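Local coordinates for pyrophosphate phosphohydrolase (Thermus thermophilus, PDB 2PRD), which catalyses the magnesium-dependent hydrolysis of inorganic pyrophosphate to two phosphate ions and works as a homohexamer, at the interface of chains A and B and the interface of chains A and C. Coordinates in Å, arbitrary orientation; residue numbers count along the deposited sequence, not the author numbering. Chains: chain A/B/C, Pyrophosphate phosphohydrolase.

Chain A meets two neighbours. Contact 1 and contact 3 belong to one interface, with chain B, and the centres of their C-alpha atoms lie about 15 Å apart. On chain B, strand 38-44 in contact 3 runs on into B:Leu45 and B:Pro46 of contact 1. On chain A, A:Glu111 of contact 3 comes just before the 3-10 helix 113-115 of contact 1. Contact 2 joins chain A to chain C across a two-fold axis; its C-alpha centre is about 31 Å from that of contact 1 and about 25 Å from that of contact 3. Two interfaces join one subunit to both neighbours, which fits the homohexamer.

Contact 1: the interface of chains A and B. Residues chain A 113-114; chain B 45-46, 142-143, 145-146.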
loop_
_atom_site.group_PDB
_atom_site.type_symbol
_atom_site.label_atom_id
_atom_site.label_comp_id
_atom_site.label_asym_id
_atom_site.label_seq_id
_atom_site.Cartn_x
_atom_site.Cartn_y
_atom_site.Cartn_z
ATOM N N GLN A 113 -16.793 8.639 -13.502
ATOM C CA GLN A 113 -16.676 9.431 -14.729
ATOM C C GLN A 113 -15.458 9.132 -15.556
ATOM O O GLN A 113 -15.472 9.390 -16.781
ATOM C CB GLN A 113 -16.685 10.943 -14.404
ATOM C CG GLN A 113 -18.052 11.290 -13.797
ATOM C CD GLN A 113 -18.174 12.788 -13.543
ATOM O OE1 GLN A 113 -17.792 13.522 -14.450
ATOM N NE2 GLN A 113 -18.683 13.221 -12.401
ATOM N N ARG A 114 -14.416 8.583 -14.931
ATOM C CA ARG A 114 -13.207 8.249 -15.693
ATOM C C ARG A 114 -13.464 7.103 -16.643
ATOM O O ARG A 114 -12.584 6.870 -17.516
ATOM C CB ARG A 114 -12.087 7.819 -14.742
ATOM C CG ARG A 114 -11.553 8.916 -13.850
ATOM C CD ARG A 114 -10.584 8.312 -12.824
ATOM N NE ARG A 114 -10.436 9.222 -11.707
ATOM C CZ ARG A 114 -11.230 9.384 -10.667
ATOM N NH1 ARG A 114 -12.351 8.745 -10.388
ATOM N NH2 ARG A 114 -10.810 10.326 -9.818
ATOM N N LEU B 45 -15.059 9.308 -6.424
ATOM C CA LEU B 45 -14.875 10.775 -6.534
ATOM C C LEU B 45 -14.225 11.053 -7.893
ATOM O O LEU B 45 -13.261 10.370 -8.220
ATOM C CB LEU B 45 -14.006 11.258 -5.389
ATOM C CG LEU B 45 -14.395 11.074 -3.948
ATOM C CD1 LEU B 45 -13.292 11.675 -3.054
ATOM C CD2 LEU B 45 -15.741 11.740 -3.624
ATOM N N PRO B 46 -14.752 12.060 -8.608
ATOM C CA PRO B 46 -14.253 12.375 -9.925
ATOM C C PRO B 46 -12.910 13.082 -10.002
ATOM O O PRO B 46 -12.295 13.035 -11.078
ATOM C CB PRO B 46 -15.412 13.121 -10.554
ATOM C CG PRO B 46 -16.092 13.804 -9.371
ATOM C CD PRO B 46 -15.941 12.843 -8.217
ATOM N N LEU B 142 -16.708 18.683 -9.808
ATOM C CA LEU B 142 -16.906 17.994 -11.087
ATOM C C LEU B 142 -18.288 17.372 -11.253
ATOM O O LEU B 142 -18.630 16.747 -12.272
ATOM C CB LEU B 142 -15.793 16.941 -11.285
ATOM C CG LEU B 142 -14.400 17.588 -11.350
ATOM C CD1 LEU B 142 -13.264 16.636 -11.383
ATOM C CD2 LEU B 142 -14.341 18.412 -12.654
ATOM N N GLU B 143 -19.125 17.582 -10.252
ATOM C CA GLU B 143 -20.489 17.103 -10.215
ATOM C C GLU B 143 -21.504 18.228 -10.138
ATOM O O GLU B 143 -22.630 18.005 -9.690
ATOM C CB GLU B 143 -20.660 16.208 -8.975
ATOM C CG GLU B 143 -20.290 14.759 -9.338
ATOM C CD GLU B 143 -20.073 13.994 -8.043
ATOM O OE1 GLU B 143 -20.199 14.673 -7.009
ATOM O OE2 GLU B 143 -19.794 12.795 -8.114
ATOM N N LYS B 145 -22.570 19.938 -12.822
ATOM C CA LYS B 145 -23.411 19.684 -13.987
ATOM C C LYS B 145 -24.393 18.556 -13.690
ATOM O O LYS B 145 -25.131 18.120 -14.579
ATOM C CB LYS B 145 -22.525 19.281 -15.180
ATOM C CG LYS B 145 -21.827 17.935 -14.976
ATOM C CD LYS B 145 -20.985 17.565 -16.196
ATOM C CE LYS B 145 -19.937 16.507 -15.852
ATOM N NZ LYS B 145 -18.961 17.035 -14.843
ATOM N N LYS B 146 -24.324 18.109 -12.449
ATOM C CA LYS B 146 -25.186 17.047 -11.916
ATOM C C LYS B 146 -25.983 17.591 -10.731
ATOM O O LYS B 146 -26.661 16.879 -9.988
ATOM C CB LYS B 146 -24.399 15.776 -11.608
ATOM C CG LYS B 146 -23.617 15.261 -12.810
ATOM C CD LYS B 146 -23.179 13.809 -12.683
ATOM C CE LYS B 146 -22.882 13.227 -14.070
ATOM N NZ LYS B 146 -22.254 11.873 -14.026
HETATM O O HOH W 1 -19.586 11.752 -10.313
#
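The backbone carbonyl oxygen of B:Leu45 is gripped by both terminal nitrogens of A:Arg114. NH1 and NH2 of A:Arg114 each donate to B:Leu45 O at 2.9 Å. The guanidinium meets this oxygen end-on, with the oxygen at its edge and close to its plane. The two N-H groups converge on one acceptor, so each bond is bent, with 145° at the hydrogen for NH1. The chain of A:Arg114 is extended from CG to NE and carries the guanidinium across to chain B. The paired bonds should limit rotation of the guanidinium. A:Gln113 precedes it in the 3-10 helix 113-115 and buries 92 Å² against chain B. Its chain is extended beyond CG (chi2 -176°) and brings the amide over B:Pro46. There A:Gln113 CD lies 4.1 Å from B:Pro46 CB, a loose apolar contact. A:Gln113 NE2 is hydrogen-bonded to a water 2.7 Å away, nearly straight at the hydrogen. That water also lies near the carboxylate of B:Glu143, but this link is doubtful, being very short and to a poorly ordered side chain. The 3-10 helix 141-146 of chain B borders the amide on this side. B:Lys145 runs past A:Gln113 in the opposite direction, although its side chain is poorly ordered. This subunit contact is thus a firm grip on a backbone carbonyl beside a softer, hydrated edge. At that edge A:Gln113 NE2 stands 3.5 Å from the carbonyl oxygen of B:Leu142, without a hydrogen bond.

Contact 2: the interface of chains A and C. Residues chain A 48-50, 52; chain C 48-50.
A:Phe50 lays its ring over the backbone of C:Ala48, and C:Phe50 does the same to A:Ala48 across the two-fold axis. From CB, CG of A:Phe50 sits between the backbone nitrogen and the carbonyl carbon (chi1 59°). CD1 passes the methyl group of C:Ala48 at the limit of contact. CE1 of A:Phe50 comes nearer and stands 3.8 Å from C:Ala48 CB. On the other branch, CD2 of A:Phe50 meets CD2 of C:Phe50 at 3.6 Å. The two rings touch edge to edge here, each CD2 close to the plane of the other ring. CE2 reaches the carbonyl carbon of C:Ala48 and the carbonyl oxygen of C:Gln49. At the tip, CZ of A:Phe50 lies 3.8 Å from C:Ala48 CA. One ring face is therefore covered by the carbonyl carbon of C:Ala48, offset towards the rim. An alanine in place of A:Phe50 would probably open a gap over C:Ala48 and leave the C:Phe50 edge without its mate. In the backbone, A:Gln49 and C:Gln49 form an antiparallel beta bridge. No cross-chain hydrogen bond accompanies it: A:Phe50 N is 3.5 Å from C:Ala48 O. This small, mainly apolar two-fold patch helps join chains A and C in the hexamer.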
loop_
_atom_site.group_PDB
_atom_site.type_symbol
_atom_site.label_atom_id
_atom_site.label_comp_id
_atom_site.label_asym_id
_atom_site.label_seq_id
_atom_site.Cartn_x
_atom_site.Cartn_y
_atom_site.Cartn_z
ATOM N N ALA A 48 2.642 -16.105 -9.125
ATOM C CA ALA A 48 2.791 -14.674 -8.716
ATOM C C ALA A 48 1.879 -13.843 -9.580
ATOM O O ALA A 48 2.343 -13.142 -10.503
ATOM C CB ALA A 48 4.290 -14.376 -8.951
ATOM N N GLN A 49 0.576 -13.926 -9.324
ATOM C CA GLN A 49 -0.474 -13.238 -10.016
ATOM C C GLN A 49 -1.508 -12.611 -9.115
ATOM O O GLN A 49 -1.585 -12.868 -7.911
ATOM C CB GLN A 49 -1.295 -14.259 -10.919
ATOM C CG GLN A 49 -0.304 -15.002 -11.801
ATOM C CD GLN A 49 -0.927 -16.129 -12.589
ATOM O OE1 GLN A 49 -1.372 -15.937 -13.721
ATOM N NE2 GLN A 49 -0.934 -17.312 -11.991
ATOM N N PHE A 50 -2.331 -11.798 -9.778
ATOM C CA PHE A 50 -3.437 -11.061 -9.137
ATOM C C PHE A 50 -4.564 -10.872 -10.140
ATOM O O PHE A 50 -4.285 -10.883 -11.336
ATOM C CB PHE A 50 -2.914 -9.730 -8.567
ATOM C CG PHE A 50 -2.296 -8.813 -9.568
ATOM C CD1 PHE A 50 -3.113 -8.114 -10.447
ATOM C CD2 PHE A 50 -0.924 -8.654 -9.627
ATOM C CE1 PHE A 50 -2.568 -7.248 -11.363
ATOM C CE2 PHE A 50 -0.378 -7.787 -10.549
ATOM C CZ PHE A 50 -1.185 -7.127 -11.448
ATOM N N PRO A 52 -6.942 -9.268 -12.577
ATOM C CA PRO A 52 -6.792 -8.098 -13.439
ATOM C C PRO A 52 -7.903 -7.099 -13.281
ATOM O O PRO A 52 -7.852 -5.954 -13.794
ATOM C CB PRO A 52 -6.565 -8.768 -14.799
ATOM C CG PRO A 52 -7.620 -9.879 -14.707
ATOM C CD PRO A 52 -7.295 -10.484 -13.344
ATOM N N ALA C 48 -0.967 -9.809 -15.890
ATOM C CA ALA C 48 -1.237 -9.363 -14.487
ATOM C C ALA C 48 -0.329 -10.136 -13.568
ATOM O O ALA C 48 -0.778 -11.064 -12.864
ATOM C CB ALA C 48 -2.735 -9.688 -14.278
ATOM N N GLN C 49 0.957 -9.797 -13.576
ATOM C CA GLN C 49 2.001 -10.394 -12.796
ATOM C C GLN C 49 2.931 -9.405 -12.139
ATOM O O GLN C 49 2.947 -8.209 -12.434
ATOM C CB GLN C 49 2.945 -11.274 -13.728
ATOM C CG GLN C 49 2.065 -12.243 -14.500
ATOM C CD GLN C 49 2.812 -13.025 -15.554
ATOM O OE1 GLN C 49 3.315 -14.118 -15.291
ATOM N NE2 GLN C 49 2.859 -12.467 -16.756
ATOM N N PHE C 50 3.739 -9.985 -11.249
ATOM C CA PHE C 50 4.750 -9.248 -10.467
ATOM C C PHE C 50 5.924 -10.166 -10.169
ATOM O O PHE C 50 5.724 -11.378 -10.153
ATOM C CB PHE C 50 4.103 -8.670 -9.195
ATOM C CG PHE C 50 3.491 -9.679 -8.283
ATOM C CD1 PHE C 50 4.315 -10.479 -7.501
ATOM C CD2 PHE C 50 2.118 -9.825 -8.211
ATOM C CE1 PHE C 50 3.774 -11.400 -6.638
ATOM C CE2 PHE C 50 1.576 -10.752 -7.347
ATOM C CZ PHE C 50 2.394 -11.572 -6.603
#

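Contact 3: the interface of chains A and B. Residues chain A 84, 86, 111; chain B 40-42.
A:Val84 and B:Lys40 form a parallel beta bridge, in which the amide nitrogen of B:Leu41 donates to A:Val84 O at 2.8 Å. The donor lies nearly in line with the carbonyl bond, with a C=O...N angle of 169°. Strand 84-97 of chain A thus starts beside strand 38-44 of chain B, a short strand pairing that joins two subunits of the hexamer. The side chain of B:Lys40 leaves with CG anti to the backbone nitrogen (chi1 -176°). It then bends at chi3 and chi4, which brings its amine to the carboxylate of A:Glu86. NZ of B:Lys40 makes a salt bridge to OE1 of A:Glu86 at 3.3 Å. As a hydrogen bond this pair is weak, and both side chains are poorly ordered. Water forms a second layer of links, which share the uncertainty of A:Glu86. One water lies between OE1 of A:Glu86, 2.7 Å away, its backbone nitrogen and the carbonyl oxygen of B:Leu41. Another bridges OE1 of A:Glu86, at 2.6 Å, to the carbonyl oxygen of B:Asp42. Beside B:Asp42, A:Glu111 bends at chi2 (-71°) and meets chain B with its aliphatic part. Its CB and CG each lie 3.6 Å from the carbonyl oxygen of B:Asp42.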
loop_
_atom_site.group_PDB
_atom_site.type_symbol
_atom_site.label_atom_id
_atom_site.label_comp_id
_atom_site.label_asym_id
_atom_site.label_seq_id
_atom_site.Cartn_x
_atom_site.Cartn_y
_atom_site.Cartn_z
ATOM N N VAL A 84 -21.411 -3.928 -2.666
ATOM C CA VAL A 84 -22.276 -3.993 -3.837
ATOM C C VAL A 84 -22.018 -2.843 -4.766
ATOM O O VAL A 84 -21.965 -1.701 -4.272
ATOM C CB VAL A 84 -23.764 -3.962 -3.391
ATOM C CG1 VAL A 84 -24.623 -3.990 -4.645
ATOM C CG2 VAL A 84 -24.108 -5.181 -2.541
ATOM N N GLU A 86 -22.885 -0.956 -8.717
ATOM C CA GLU A 86 -23.637 -0.944 -9.974
ATOM C C GLU A 86 -22.543 -0.945 -11.054
ATOM O O GLU A 86 -21.617 -0.122 -11.083
ATOM C CB GLU A 86 -24.387 0.374 -10.117
ATOM C CG GLU A 86 -25.559 0.399 -9.160
ATOM C CD GLU A 86 -25.950 1.860 -8.928
ATOM O OE1 GLU A 86 -25.343 2.521 -8.048
ATOM O OE2 GLU A 86 -26.849 2.288 -9.688
ATOM N N GLU A 111 -20.648 4.316 -11.821
ATOM C CA GLU A 111 -20.559 5.675 -11.243
ATOM C C GLU A 111 -19.146 6.181 -11.134
ATOM O O GLU A 111 -18.817 6.661 -10.063
ATOM C CB GLU A 111 -21.241 5.694 -9.871
ATOM C CG GLU A 111 -22.727 5.362 -9.929
ATOM C CD GLU A 111 -23.539 6.479 -10.558
ATOM O OE1 GLU A 111 -23.141 7.656 -10.484
ATOM O OE2 GLU A 111 -24.604 6.212 -11.159
ATOM N N LYS B 40 -22.574 -0.294 -0.081
ATOM C CA LYS B 40 -22.656 -0.186 -1.522
ATOM C C LYS B 40 -21.719 0.925 -1.982
ATOM O O LYS B 40 -21.458 1.824 -1.177
ATOM C CB LYS B 40 -24.087 0.238 -1.872
ATOM C CG LYS B 40 -24.308 0.298 -3.381
ATOM C CD LYS B 40 -25.799 0.522 -3.666
ATOM C CE LYS B 40 -26.173 1.992 -3.515
ATOM N NZ LYS B 40 -26.029 2.729 -4.808
ATOM N N LEU B 41 -21.327 0.853 -3.245
ATOM C CA LEU B 41 -20.459 1.967 -3.713
ATOM C C LEU B 41 -21.406 3.010 -4.281
ATOM O O LEU B 41 -22.134 2.713 -5.219
ATOM C CB LEU B 41 -19.502 1.509 -4.784
ATOM C CG LEU B 41 -18.700 2.708 -5.352
ATOM C CD1 LEU B 41 -17.404 2.733 -4.513
ATOM C CD2 LEU B 41 -18.468 2.518 -6.814
ATOM N N ASP B 42 -21.363 4.167 -3.641
ATOM C CA ASP B 42 -22.235 5.252 -4.114
ATOM C C ASP B 42 -21.583 5.837 -5.344
ATOM O O ASP B 42 -22.215 6.058 -6.394
ATOM C CB ASP B 42 -22.373 6.223 -2.941
ATOM C CG ASP B 42 -23.256 7.356 -3.456
ATOM O OD1 ASP B 42 -24.464 7.091 -3.678
ATOM O OD2 ASP B 42 -22.680 8.430 -3.676
HETATM O O HOH W 2 -22.810 1.845 -7.460
HETATM O O HOH W 3 -24.725 4.699 -6.746
#